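Local coordinates for protein BIS(5'-nucleosyl)-tetraphosphatase (Diadenosine tetraphosphatase), putative (Plasmodium falciparum, PDB 5CFJ) that probably hydrolyses diadenosine tetraphosphate (Ap4A) asymmetrically, as a bis(5'-nucleosyl)-tetraphosphatase of the Nudix hydrolase family, at residues A[79-84]-A[140-145]; A[83-88]-A[133-138]; A[110-113]-A[118-121]; A[35-38]-A[42-45]. All coordinates share one frame; numbering follows the deposited sequence. Where two conformers were deposited one is given.

All four interactions lie within the Nudix domain of this single chain and reach one mixed sheet. Interaction 4 comes first along the chain and is complete before the others begin. Interactions 1 and 2 then start from strand 76-89 and close on helix 134-147; interaction 3 lies in the chain between. Interactions 1 and 2 share K83 and T84, with centres about 12 Å apart. Interactions 3 and 4, centres about 10 Å apart, meet through neighbouring strands 116-122 and 30-37. Interactions 1 and 3 are about 21 Å apart between centres. Between interactions 2 and 4, L136 packs on W44. Both also touch the same sulfate, so residues distant in sequence converge on one anion site.

Interaction 1. Residues A[79-84]-A[140-145]; sequences LNYQKT and LKEAEE
K83 and E142 form a salt bridge between strand 76-89 and helix 134-147. K83 NZ donates a hydrogen bond to E142 OE1 at 2.8 Å. It arrives on the syn side of the carboxylate, but 32° out of its plane. The second oxygen, E142 OE2, is 3.6 Å from K83 NZ, so one oxygen takes the bond. The lysine reaches the helix by being fully stretched: CG lies opposite the backbone N (chi1 -170°) and the rest of the chain is extended. E142 is also extended beyond CG, and the two side chains meet at about a right angle.

Y81 points toward the helix as well. With CG opposite the backbone N (chi1 178°), the ring extends from the strand to the helix. One face receives A143, whose CA stands 4.2 Å above the plane, toward the rim. Beside it, Y81 CE1 is 4.3 Å from A143 CB. The phenol oxygen ends beside E142, with Y81 OH 3.5 Å from E142 CB. A water sits between Y81 OH and E142 OE1; its very short distance to the glutamate is doubtful in detail. L139 of the same helix also packs on Y81 and K83.

The contact thus has an apolar part at A143 and a charged pair, K83 and E142, beside it. The lysine probably favours the ionised form of E142.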
loop_
_atom_site.group_PDB
_atom_site.type_symbol
_atom_site.label_atom_id
_atom_site.label_comp_id
_atom_site.label_asym_id
_atom_site.label_seq_id
_atom_site.Cartn_x
_atom_site.Cartn_y
_atom_site.Cartn_z
ATOM N N LEU A 79 0.679 10.099 7.612
ATOM C CA LEU A 79 1.748 11.060 7.379
ATOM C C LEU A 79 1.421 11.970 6.211
ATOM O O LEU A 79 0.537 11.687 5.400
ATOM C CB LEU A 79 3.074 10.342 7.127
ATOM C CG LEU A 79 3.484 9.400 8.262
ATOM C CD1 LEU A 79 4.780 8.686 7.916
ATOM C CD2 LEU A 79 3.615 10.143 9.590
ATOM N N ASN A 80 2.156 13.066 6.116
ATOM C CA ASN A 80 1.885 14.077 5.109
ATOM C C ASN A 80 2.517 13.756 3.752
ATOM O O ASN A 80 3.265 14.557 3.192
ATOM C CB ASN A 80 2.374 15.427 5.606
ATOM C CG ASN A 80 1.961 16.538 4.703
ATOM O OD1 ASN A 80 0.855 16.510 4.154
ATOM N ND2 ASN A 80 2.845 17.511 4.502
ATOM N N TYR A 81 2.212 12.580 3.221
ATOM C CA TYR A 81 2.721 12.169 1.924
ATOM C C TYR A 81 1.634 11.416 1.182
ATOM O O TYR A 81 1.028 10.497 1.725
ATOM C CB TYR A 81 3.973 11.289 2.064
ATOM C CG TYR A 81 4.503 10.798 0.738
ATOM C CD1 TYR A 81 3.987 9.653 0.142
ATOM C CD2 TYR A 81 5.499 11.484 0.070
ATOM C CE1 TYR A 81 4.446 9.205 -1.089
ATOM C CE2 TYR A 81 5.966 11.045 -1.162
ATOM C CZ TYR A 81 5.436 9.901 -1.731
ATOM O OH TYR A 81 5.890 9.456 -2.946
ATOM N N GLN A 82 1.398 11.796 -0.064
ATOM C CA GLN A 82 0.509 11.040 -0.936
ATOM C C GLN A 82 1.033 11.095 -2.354
ATOM O O GLN A 82 1.744 12.032 -2.733
ATOM C CB GLN A 82 -0.914 11.580 -0.889
ATOM C CG GLN A 82 -1.032 12.985 -1.446
ATOM C CD GLN A 82 -2.467 13.460 -1.546
ATOM O OE1 GLN A 82 -3.005 13.621 -2.644
ATOM N NE2 GLN A 82 -3.091 13.705 -0.400
ATOM N N LYS A 83 0.688 10.088 -3.141
ATOM C CA LYS A 83 1.042 10.119 -4.550
ATOM C C LYS A 83 -0.012 9.404 -5.358
ATOM O O LYS A 83 -0.501 8.341 -4.967
ATOM C CB LYS A 83 2.416 9.491 -4.810
ATOM C CG LYS A 83 2.912 9.723 -6.252
ATOM C CD LYS A 83 4.307 9.187 -6.526
ATOM C CE LYS A 83 4.729 9.556 -7.944
ATOM N NZ LYS A 83 6.094 9.071 -8.298
ATOM N N THR A 84 -0.332 9.982 -6.507
ATOM C CA THR A 84 -1.256 9.379 -7.446
ATOM C C THR A 84 -0.464 8.775 -8.600
ATOM O O THR A 84 0.368 9.435 -9.219
ATOM C CB THR A 84 -2.266 10.409 -7.945
ATOM O OG1 THR A 84 -3.016 10.902 -6.827
ATOM C CG2 THR A 84 -3.219 9.791 -8.922
ATOM N N LEU A 140 7.824 3.568 -3.554
ATOM C CA LEU A 140 8.496 3.163 -2.312
ATOM C C LEU A 140 9.767 3.973 -2.067
ATOM O O LEU A 140 10.043 4.423 -0.925
ATOM C CB LEU A 140 8.833 1.677 -2.316
ATOM C CG LEU A 140 7.640 0.748 -2.532
ATOM C CD1 LEU A 140 8.058 -0.698 -2.283
ATOM C CD2 LEU A 140 6.471 1.142 -1.650
ATOM N N LYS A 141 10.557 4.180 -3.120
ATOM C CA LYS A 141 11.782 4.964 -2.933
ATOM C C LYS A 141 11.495 6.410 -2.514
ATOM O O LYS A 141 12.153 6.970 -1.622
ATOM C CB LYS A 141 12.625 4.953 -4.205
ATOM C CG LYS A 141 13.293 3.626 -4.482
ATOM C CD LYS A 141 14.252 3.743 -5.651
ATOM C CE LYS A 141 15.288 4.826 -5.401
ATOM N NZ LYS A 141 16.193 4.483 -4.270
ATOM N N GLU A 142 10.505 7.020 -3.146
ATOM C CA GLU A 142 10.153 8.398 -2.832
ATOM C C GLU A 142 9.553 8.530 -1.422
ATOM O O GLU A 142 9.842 9.501 -0.701
ATOM C CB GLU A 142 9.220 8.942 -3.917
ATOM C CG GLU A 142 9.932 8.959 -5.281
ATOM C CD GLU A 142 9.069 9.399 -6.457
ATOM O OE1 GLU A 142 7.903 9.786 -6.252
ATOM O OE2 GLU A 142 9.568 9.354 -7.606
ATOM N N ALA A 143 8.776 7.534 -1.001
ATOM C CA ALA A 143 8.254 7.525 0.356
ATOM C C ALA A 143 9.398 7.432 1.357
ATOM O O ALA A 143 9.386 8.108 2.387
ATOM C CB ALA A 143 7.268 6.379 0.551
ATOM N N GLU A 144 10.394 6.604 1.059
ATOM C CA GLU A 144 11.534 6.518 1.972
ATOM C C GLU A 144 12.297 7.839 2.038
ATOM O O GLU A 144 12.770 8.238 3.111
ATOM C CB GLU A 144 12.458 5.376 1.569
ATOM C CG GLU A 144 11.855 4.024 1.884
ATOM C CD GLU A 144 12.878 2.920 1.912
ATOM O OE1 GLU A 144 13.730 2.871 1.006
ATOM O OE2 GLU A 144 12.838 2.105 2.855
ATOM N N GLU A 145 12.393 8.523 0.903
ATOM C CA GLU A 145 12.974 9.865 0.882
ATOM C C GLU A 145 12.203 10.822 1.800
ATOM O O GLU A 145 12.804 11.576 2.573
ATOM C CB GLU A 145 12.999 10.393 -0.551
ATOM C CG GLU A 145 13.868 11.602 -0.781
ATOM C CD GLU A 145 14.353 11.674 -2.215
ATOM O OE1 GLU A 145 14.129 10.696 -2.961
ATOM O OE2 GLU A 145 14.960 12.697 -2.595
HETATM O O HOH W 1 6.855 11.218 -4.630
#

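Interaction 2. Residues A[83-88]-A[133-138]. With SO4 (sulfate ion), chain B.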
loop_
_atom_site.group_PDB
_atom_site.type_symbol
_atom_site.label_atom_id
_atom_site.label_comp_id
_atom_site.label_asym_id
_atom_site.label_seq_id
_atom_site.Cartn_x
_atom_site.Cartn_y
_atom_site.Cartn_z
ATOM N N LYS A 83 0.688 10.088 -3.141
ATOM C CA LYS A 83 1.042 10.119 -4.550
ATOM C C LYS A 83 -0.012 9.404 -5.358
ATOM O O LYS A 83 -0.501 8.341 -4.967
ATOM C CB LYS A 83 2.416 9.491 -4.810
ATOM C CG LYS A 83 2.912 9.723 -6.252
ATOM C CD LYS A 83 4.307 9.187 -6.526
ATOM C CE LYS A 83 4.729 9.556 -7.944
ATOM N NZ LYS A 83 6.094 9.071 -8.298
ATOM N N THR A 84 -0.332 9.982 -6.507
ATOM C CA THR A 84 -1.256 9.379 -7.446
ATOM C C THR A 84 -0.464 8.775 -8.600
ATOM O O THR A 84 0.368 9.435 -9.219
ATOM C CB THR A 84 -2.266 10.409 -7.945
ATOM O OG1 THR A 84 -3.016 10.902 -6.827
ATOM C CG2 THR A 84 -3.219 9.791 -8.922
ATOM N N LEU A 85 -0.715 7.502 -8.859
ATOM C CA LEU A 85 -0.109 6.770 -9.960
ATOM C C LEU A 85 -1.137 6.563 -11.040
ATOM O O LEU A 85 -2.208 6.058 -10.773
ATOM C CB LEU A 85 0.405 5.409 -9.487
ATOM C CG LEU A 85 1.322 5.382 -8.272
ATOM C CD1 LEU A 85 1.776 3.961 -7.984
ATOM C CD2 LEU A 85 2.512 6.304 -8.470
ATOM N N LYS A 86 -0.808 6.938 -12.264
ATOM C CA LYS A 86 -1.679 6.654 -13.391
ATOM C C LYS A 86 -0.999 5.644 -14.294
ATOM O O LYS A 86 0.160 5.811 -14.670
ATOM C CB LYS A 86 -2.027 7.919 -14.168
ATOM C CG LYS A 86 -2.928 7.594 -15.344
ATOM C CD LYS A 86 -3.572 8.808 -15.939
ATOM C CE LYS A 86 -4.629 8.388 -16.945
ATOM N NZ LYS A 86 -5.298 9.563 -17.548
ATOM N N TYR A 87 -1.732 4.593 -14.640
ATOM C CA TYR A 87 -1.173 3.491 -15.404
ATOM C C TYR A 87 -2.275 2.784 -16.161
ATOM O O TYR A 87 -3.440 3.117 -16.010
ATOM C CB TYR A 87 -0.437 2.518 -14.482
ATOM C CG TYR A 87 -1.224 2.063 -13.266
ATOM C CD1 TYR A 87 -1.286 2.852 -12.125
ATOM C CD2 TYR A 87 -1.887 0.839 -13.252
ATOM C CE1 TYR A 87 -1.992 2.443 -11.006
ATOM C CE2 TYR A 87 -2.596 0.416 -12.129
ATOM C CZ TYR A 87 -2.645 1.228 -11.010
ATOM O OH TYR A 87 -3.332 0.838 -9.878
ATOM N N ASN A 88 -1.913 1.814 -16.990
ATOM C CA ASN A 88 -2.913 1.120 -17.787
ATOM C C ASN A 88 -3.174 -0.295 -17.309
ATOM O O ASN A 88 -2.261 -0.998 -16.880
ATOM C CB ASN A 88 -2.497 1.107 -19.254
ATOM C CG ASN A 88 -2.536 2.484 -19.875
ATOM O OD1 ASN A 88 -3.450 3.267 -19.615
ATOM N ND2 ASN A 88 -1.542 2.790 -20.699
ATOM N N PRO A 133 5.678 -2.916 -10.720
ATOM C CA PRO A 133 5.882 -1.975 -11.824
ATOM C C PRO A 133 6.681 -0.759 -11.360
ATOM O O PRO A 133 6.751 -0.483 -10.152
ATOM C CB PRO A 133 4.457 -1.581 -12.224
ATOM C CG PRO A 133 3.650 -1.807 -11.002
ATOM C CD PRO A 133 4.262 -2.998 -10.319
ATOM N N GLU A 134 7.277 -0.044 -12.307
ATOM C CA GLU A 134 8.116 1.103 -11.993
ATOM C C GLU A 134 7.397 2.123 -11.132
ATOM O O GLU A 134 7.991 2.690 -10.223
ATOM C CB GLU A 134 8.605 1.777 -13.272
ATOM C CG GLU A 134 9.641 0.959 -14.002
ATOM C CD GLU A 134 10.036 1.539 -15.346
ATOM O OE1 GLU A 134 9.611 2.667 -15.676
ATOM O OE2 GLU A 134 10.779 0.854 -16.075
ATOM N N SER A 135 6.121 2.354 -11.412
ATOM C CA SER A 135 5.349 3.334 -10.638
ATOM C C SER A 135 5.365 3.037 -9.135
ATOM O O SER A 135 5.585 3.938 -8.303
ATOM C CB SER A 135 3.904 3.389 -11.146
ATOM O OG SER A 135 3.305 2.102 -11.144
ATOM N N LEU A 136 5.153 1.769 -8.794
ATOM C CA LEU A 136 5.122 1.340 -7.398
ATOM C C LEU A 136 6.509 1.301 -6.776
ATOM O O LEU A 136 6.693 1.713 -5.624
ATOM C CB LEU A 136 4.472 -0.038 -7.264
ATOM C CG LEU A 136 2.963 -0.080 -7.077
ATOM C CD1 LEU A 136 2.500 -1.510 -6.926
ATOM C CD2 LEU A 136 2.559 0.753 -5.864
ATOM N N ALA A 137 7.478 0.796 -7.534
ATOM C CA ALA A 137 8.851 0.754 -7.042
ATOM C C ALA A 137 9.318 2.167 -6.666
ATOM O O ALA A 137 9.900 2.436 -5.582
ATOM C CB ALA A 137 9.763 0.139 -8.093
ATOM N N ASP A 138 9.020 3.087 -7.572
ATOM C CA ASP A 138 9.425 4.460 -7.395
ATOM C C ASP A 138 8.662 5.093 -6.241
ATOM O O ASP A 138 9.240 5.870 -5.482
ATOM C CB ASP A 138 9.224 5.258 -8.678
ATOM C CG ASP A 138 10.164 4.819 -9.778
ATOM O OD1 ASP A 138 11.129 4.085 -9.474
ATOM O OD2 ASP A 138 9.947 5.202 -10.940
HETATM S S SO4 B . -3.891 -2.831 -9.938
HETATM O O1 SO4 B . -3.948 -3.684 -8.756
HETATM O O2 SO4 B . -4.326 -1.473 -9.635
HETATM O O3 SO4 B . -2.520 -2.809 -10.442
HETATM O O4 SO4 B . -4.753 -3.399 -10.973
HETATM O O HOH W 2 5.749 6.508 -9.212
#
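L85 meets S135 and L136 at the start of helix 134-147. L85 points toward the helix, with CG opposite its own carbonyl carbon (chi1 -52°). Both methyls then lie against the first turn. L85 CD1 is 3.8 Å from the carbonyl oxygen S135 O and 3.9 Å from S135 CB. L85 CD2 lies alongside, 3.9 Å from S135 O. L136 starts out away from the strand, but its branch turns back, and L136 CD2 touches L85 CD1 at 3.9 Å. The three residues make a buried contact without direct hydrogen bonds.

A water makes the polar link. It accepts from K83 NZ at 2.7 Å and donates to S135 O at 2.7 Å.

Y87 follows L85 on the same side of the strand. Y87 OH donates to O2 of a sulfate at 2.5 Å, a short distance whose exact length is doubtful. That oxygen lies at the ring edge, near its plane. H43, K48 and K94 bind the same ion. The sulfate probably comes from crystallisation, yet its setting would suit a substrate phosphate. The packing beside it, a helix laid on a strand of the mixed sheet, belongs to the alpha/beta/alpha sandwich of the Nudix fold.

Interaction 3. Residues A[110-113]-A[118-121]; sequences VILS and DYKW
The loop from V110 to L112 runs roughly opposite to strand 118-121, with L112 CA and D118 CA 7.5 Å apart and no hydrogen bond between the two backbones. V110 lies over one face of the Y119 ring. V110 CB stands 3.8 Å from the centroid of the Y119 ring and only 12° off the normal, a CH-pi contact. V110 CG1 continues over the ring and reaches Y119 CD2 at 3.7 Å. A chi1 of 68° swings the Y119 ring toward V110, and a chi2 of 89° sets its rotation so that a face meets the valine. L112 comes instead to the ring edge. L112 CD1 is 4.0 Å from Y119 CD2 and packs on the D118 backbone, 3.4 Å from D118 N.

Two waters hold the phenol end of Y119. One accepts from V110 N at 2.9 Å, the other donates to V110 O at 2.8 Å, and both are hydrogen-bonded to Y119 OH. L33 of strand 30-37 also packs on the tyrosine.

The V110 side chain thus covers the ring, while its backbone N and O each bond a water that Y119 OH also binds. The direct contact is apolar; polar bonding across it depends on solvent.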
loop_
_atom_site.group_PDB
_atom_site.type_symbol
_atom_site.label_atom_id
_atom_site.label_comp_id
_atom_site.label_asym_id
_atom_site.label_seq_id
_atom_site.Cartn_x
_atom_site.Cartn_y
_atom_site.Cartn_z
ATOM N N VAL A 110 -1.799 -9.114 10.897
ATOM C CA VAL A 110 -2.438 -8.914 9.600
ATOM C C VAL A 110 -3.428 -10.043 9.329
ATOM O O VAL A 110 -3.066 -11.212 9.370
ATOM C CB VAL A 110 -1.399 -8.848 8.462
ATOM C CG1 VAL A 110 -2.082 -8.760 7.108
ATOM C CG2 VAL A 110 -0.453 -7.674 8.676
ATOM N N ILE A 111 -4.672 -9.681 9.060
ATOM C CA ILE A 111 -5.742 -10.628 8.796
ATOM C C ILE A 111 -6.219 -10.440 7.373
ATOM O O ILE A 111 -6.832 -9.424 7.056
ATOM C CB ILE A 111 -6.920 -10.430 9.763
ATOM C CG1 ILE A 111 -6.439 -10.565 11.211
ATOM C CG2 ILE A 111 -8.038 -11.416 9.455
ATOM C CD1 ILE A 111 -7.472 -10.163 12.238
ATOM N N LEU A 112 -5.928 -11.403 6.507
ATOM C CA LEU A 112 -6.260 -11.245 5.096
ATOM C C LEU A 112 -7.722 -11.544 4.802
ATOM O O LEU A 112 -8.365 -12.306 5.515
ATOM C CB LEU A 112 -5.369 -12.141 4.243
ATOM C CG LEU A 112 -3.876 -11.808 4.280
ATOM C CD1 LEU A 112 -3.099 -12.805 3.445
ATOM C CD2 LEU A 112 -3.610 -10.374 3.795
ATOM N N SER A 113 -8.234 -10.940 3.738
ATOM C CA SER A 113 -9.565 -11.253 3.221
ATOM C C SER A 113 -9.420 -12.204 2.042
ATOM O O SER A 113 -8.304 -12.580 1.688
ATOM C CB SER A 113 -10.296 -9.983 2.796
ATOM O OG SER A 113 -9.719 -9.457 1.614
ATOM N N ASP A 118 -1.541 -13.899 0.573
ATOM C CA ASP A 118 -0.302 -13.753 1.324
ATOM C C ASP A 118 -0.010 -12.277 1.542
ATOM O O ASP A 118 -0.599 -11.423 0.882
ATOM C CB ASP A 118 0.849 -14.424 0.570
ATOM C CG ASP A 118 2.028 -14.772 1.461
ATOM O OD1 ASP A 118 1.932 -14.636 2.700
ATOM O OD2 ASP A 118 3.066 -15.197 0.908
ATOM N N TYR A 119 0.886 -11.974 2.475
ATOM C CA TYR A 119 1.361 -10.609 2.665
ATOM C C TYR A 119 2.823 -10.661 3.027
ATOM O O TYR A 119 3.302 -11.660 3.560
ATOM C CB TYR A 119 0.581 -9.878 3.759
ATOM C CG TYR A 119 0.808 -10.427 5.151
ATOM C CD1 TYR A 119 1.841 -9.950 5.958
ATOM C CD2 TYR A 119 -0.008 -11.430 5.655
ATOM C CE1 TYR A 119 2.044 -10.470 7.234
ATOM C CE2 TYR A 119 0.187 -11.952 6.920
ATOM C CZ TYR A 119 1.214 -11.476 7.702
ATOM O OH TYR A 119 1.391 -12.000 8.964
ATOM N N LYS A 120 3.521 -9.573 2.752
ATOM C CA LYS A 120 4.931 -9.443 3.081
ATOM C C LYS A 120 5.233 -7.991 3.378
ATOM O O LYS A 120 4.764 -7.111 2.661
ATOM C CB LYS A 120 5.825 -9.911 1.926
ATOM C CG LYS A 120 5.871 -11.407 1.707
ATOM C CD LYS A 120 6.409 -12.133 2.926
ATOM C CE LYS A 120 6.334 -13.630 2.717
ATOM N NZ LYS A 120 5.013 -13.997 2.145
ATOM N N TRP A 121 6.025 -7.752 4.412
ATOM C CA TRP A 121 6.559 -6.433 4.678
ATOM C C TRP A 121 7.853 -6.344 3.885
ATOM O O TRP A 121 8.824 -7.025 4.218
ATOM C CB TRP A 121 6.811 -6.245 6.157
ATOM C CG TRP A 121 5.576 -6.058 6.970
ATOM C CD1 TRP A 121 4.879 -7.014 7.662
ATOM C CD2 TRP A 121 4.909 -4.819 7.215
ATOM N NE1 TRP A 121 3.810 -6.443 8.309
ATOM C CE2 TRP A 121 3.808 -5.097 8.060
ATOM C CE3 TRP A 121 5.140 -3.498 6.809
ATOM C CZ2 TRP A 121 2.941 -4.099 8.507
ATOM C CZ3 TRP A 121 4.276 -2.511 7.251
ATOM C CH2 TRP A 121 3.190 -2.817 8.097
HETATM O O HOH W 3 -0.913 -12.779 10.132
HETATM O O HOH W 4 0.871 -10.230 10.986
#

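Interaction 4. Residues A[35-38]-A[42-45]. With SO4 (sulfate ion), chain C; SO4 (sulfate ion), chain B.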
loop_
_atom_site.group_PDB
_atom_site.type_symbol
_atom_site.label_atom_id
_atom_site.label_comp_id
_atom_site.label_asym_id
_atom_site.label_seq_id
_atom_site.Cartn_x
_atom_site.Cartn_y
_atom_site.Cartn_z
ATOM N N LEU A 35 0.419 -6.942 -0.318
ATOM C CA LEU A 35 -0.551 -8.025 -0.289
ATOM C C LEU A 35 -0.583 -8.709 -1.648
ATOM O O LEU A 35 -0.613 -8.033 -2.686
ATOM C CB LEU A 35 -1.938 -7.484 0.055
ATOM C CG LEU A 35 -2.024 -6.529 1.243
ATOM C CD1 LEU A 35 -3.460 -6.054 1.411
ATOM C CD2 LEU A 35 -1.545 -7.182 2.520
ATOM N N LYS A 36 -0.571 -10.040 -1.644
ATOM C CA LYS A 36 -0.562 -10.807 -2.882
ATOM C C LYS A 36 -1.981 -11.140 -3.321
ATOM O O LYS A 36 -2.700 -11.869 -2.637
ATOM C CB LYS A 36 0.252 -12.088 -2.719
ATOM C CG LYS A 36 0.411 -12.837 -4.028
ATOM C CD LYS A 36 1.157 -14.144 -3.862
ATOM C CE LYS A 36 1.299 -14.859 -5.193
ATOM N NZ LYS A 36 2.219 -16.018 -5.080
ATOM N N ALA A 37 -2.378 -10.610 -4.469
ATOM C CA ALA A 37 -3.735 -10.804 -4.965
ATOM C C ALA A 37 -4.060 -12.276 -5.198
ATOM O O ALA A 37 -3.235 -13.025 -5.729
ATOM C CB ALA A 37 -3.929 -10.021 -6.243
ATOM N N SER A 38 -5.269 -12.678 -4.810
ATOM C CA SER A 38 -5.744 -14.051 -4.993
ATOM C C SER A 38 -6.124 -14.343 -6.433
ATOM O O SER A 38 -6.061 -15.487 -6.883
ATOM C CB SER A 38 -6.961 -14.329 -4.106
ATOM O OG SER A 38 -6.639 -14.238 -2.736
ATOM N N LYS A 42 1.339 -13.261 -9.625
ATOM C CA LYS A 42 2.470 -12.488 -9.113
ATOM C C LYS A 42 2.147 -11.005 -8.964
ATOM O O LYS A 42 2.882 -10.148 -9.454
ATOM N N HIS A 43 1.040 -10.711 -8.289
ATOM C CA HIS A 43 0.541 -9.344 -8.192
ATOM C C HIS A 43 0.492 -8.876 -6.744
ATOM O O HIS A 43 -0.414 -9.237 -5.995
ATOM C CB HIS A 43 -0.846 -9.251 -8.834
ATOM C CG HIS A 43 -1.325 -7.845 -9.038
ATOM N ND1 HIS A 43 -0.794 -7.012 -9.994
ATOM C CD2 HIS A 43 -2.291 -7.134 -8.407
ATOM C CE1 HIS A 43 -1.410 -5.839 -9.944
ATOM N NE2 HIS A 43 -2.324 -5.891 -8.997
ATOM N N TRP A 44 1.480 -8.072 -6.370
ATOM C CA TRP A 44 1.627 -7.564 -5.018
ATOM C C TRP A 44 1.400 -6.062 -5.005
ATOM O O TRP A 44 2.036 -5.339 -5.762
ATOM C CB TRP A 44 3.024 -7.856 -4.497
ATOM C CG TRP A 44 3.381 -9.309 -4.323
ATOM C CD1 TRP A 44 3.822 -10.173 -5.295
ATOM C CD2 TRP A 44 3.383 -10.050 -3.099
ATOM N NE1 TRP A 44 4.077 -11.406 -4.746
ATOM C CE2 TRP A 44 3.822 -11.356 -3.400
ATOM C CE3 TRP A 44 3.054 -9.736 -1.775
ATOM C CZ2 TRP A 44 3.941 -12.342 -2.426
ATOM C CZ3 TRP A 44 3.174 -10.719 -0.811
ATOM C CH2 TRP A 44 3.613 -12.004 -1.141
ATOM N N THR A 45 0.500 -5.584 -4.152
ATOM C CA THR A 45 0.271 -4.146 -4.001
ATOM C C THR A 45 0.005 -3.815 -2.538
ATOM O O THR A 45 -0.303 -4.707 -1.750
ATOM C CB THR A 45 -0.948 -3.644 -4.834
ATOM O OG1 THR A 45 -2.169 -4.025 -4.192
ATOM C CG2 THR A 45 -0.932 -4.159 -6.272
HETATM S S SO4 C . 5.360 -14.658 -5.872
HETATM O O1 SO4 C . 5.034 -15.339 -4.620
HETATM O O2 SO4 C . 4.135 -14.253 -6.551
HETATM O O3 SO4 C . 6.162 -13.471 -5.593
HETATM O O4 SO4 C . 6.107 -15.567 -6.737
HETATM S S SO4 B . -3.891 -2.831 -9.938
HETATM O O1 SO4 B . -3.948 -3.684 -8.756
HETATM O O2 SO4 B . -4.326 -1.473 -9.635
HETATM O O3 SO4 B . -2.520 -2.809 -10.442
HETATM O O4 SO4 B . -4.753 -3.399 -10.973
HETATM O O HOH W 5 -2.841 -6.797 -4.138
HETATM O O HOH W 6 -0.824 -12.677 -7.223
#
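A first torsion of -174° swings K36 CG away from the backbone N, while W44 has CG opposite its carbonyl carbon (chi1 -65°), and these torsions lay the lysine chain over the indole. K36 CB stands 3.5 Å from the centroid of the six-membered ring of W44, nearly on its normal, in a CH-pi contact. The extended chain then runs on across the ring, with K36 CD 3.6 Å from W44 CZ2. It ends at a sulfate. K36 NZ donates to O1 of this ion at 2.9 Å and also to O2. W44 NE1 donates to O3 at 3.1 Å, with that oxygen at the edge of the indole. Lysine and tryptophan thus grip one anion together.

The two backbones pair antiparallel. L35 and T45 form the hydrogen-bonded pair, with L35 N to T45 O at 2.8 Å and T45 N bonded back to L35 O. K36 and W44 form the non-hydrogen-bonded pair. A37 N to H43 O is a nearly straight bond of 2.8 Å (173°). H43 sets its ring edge against A37 CB, and H43 NE2 donates at 2.8 Å to O1 of a second sulfate. Y87, K48 and K94 hold that ion too. Both sulfates are probably from the crystallisation liquor.

The pairing closes the hairpin of strands 30-37 and 44-50. On the other edge of strand 30-37, K36 bonds to D118 of strand 116-122. L35 packs on E68 and T69 of helix 57-69, and W44 meets K120 and the ring of Y130.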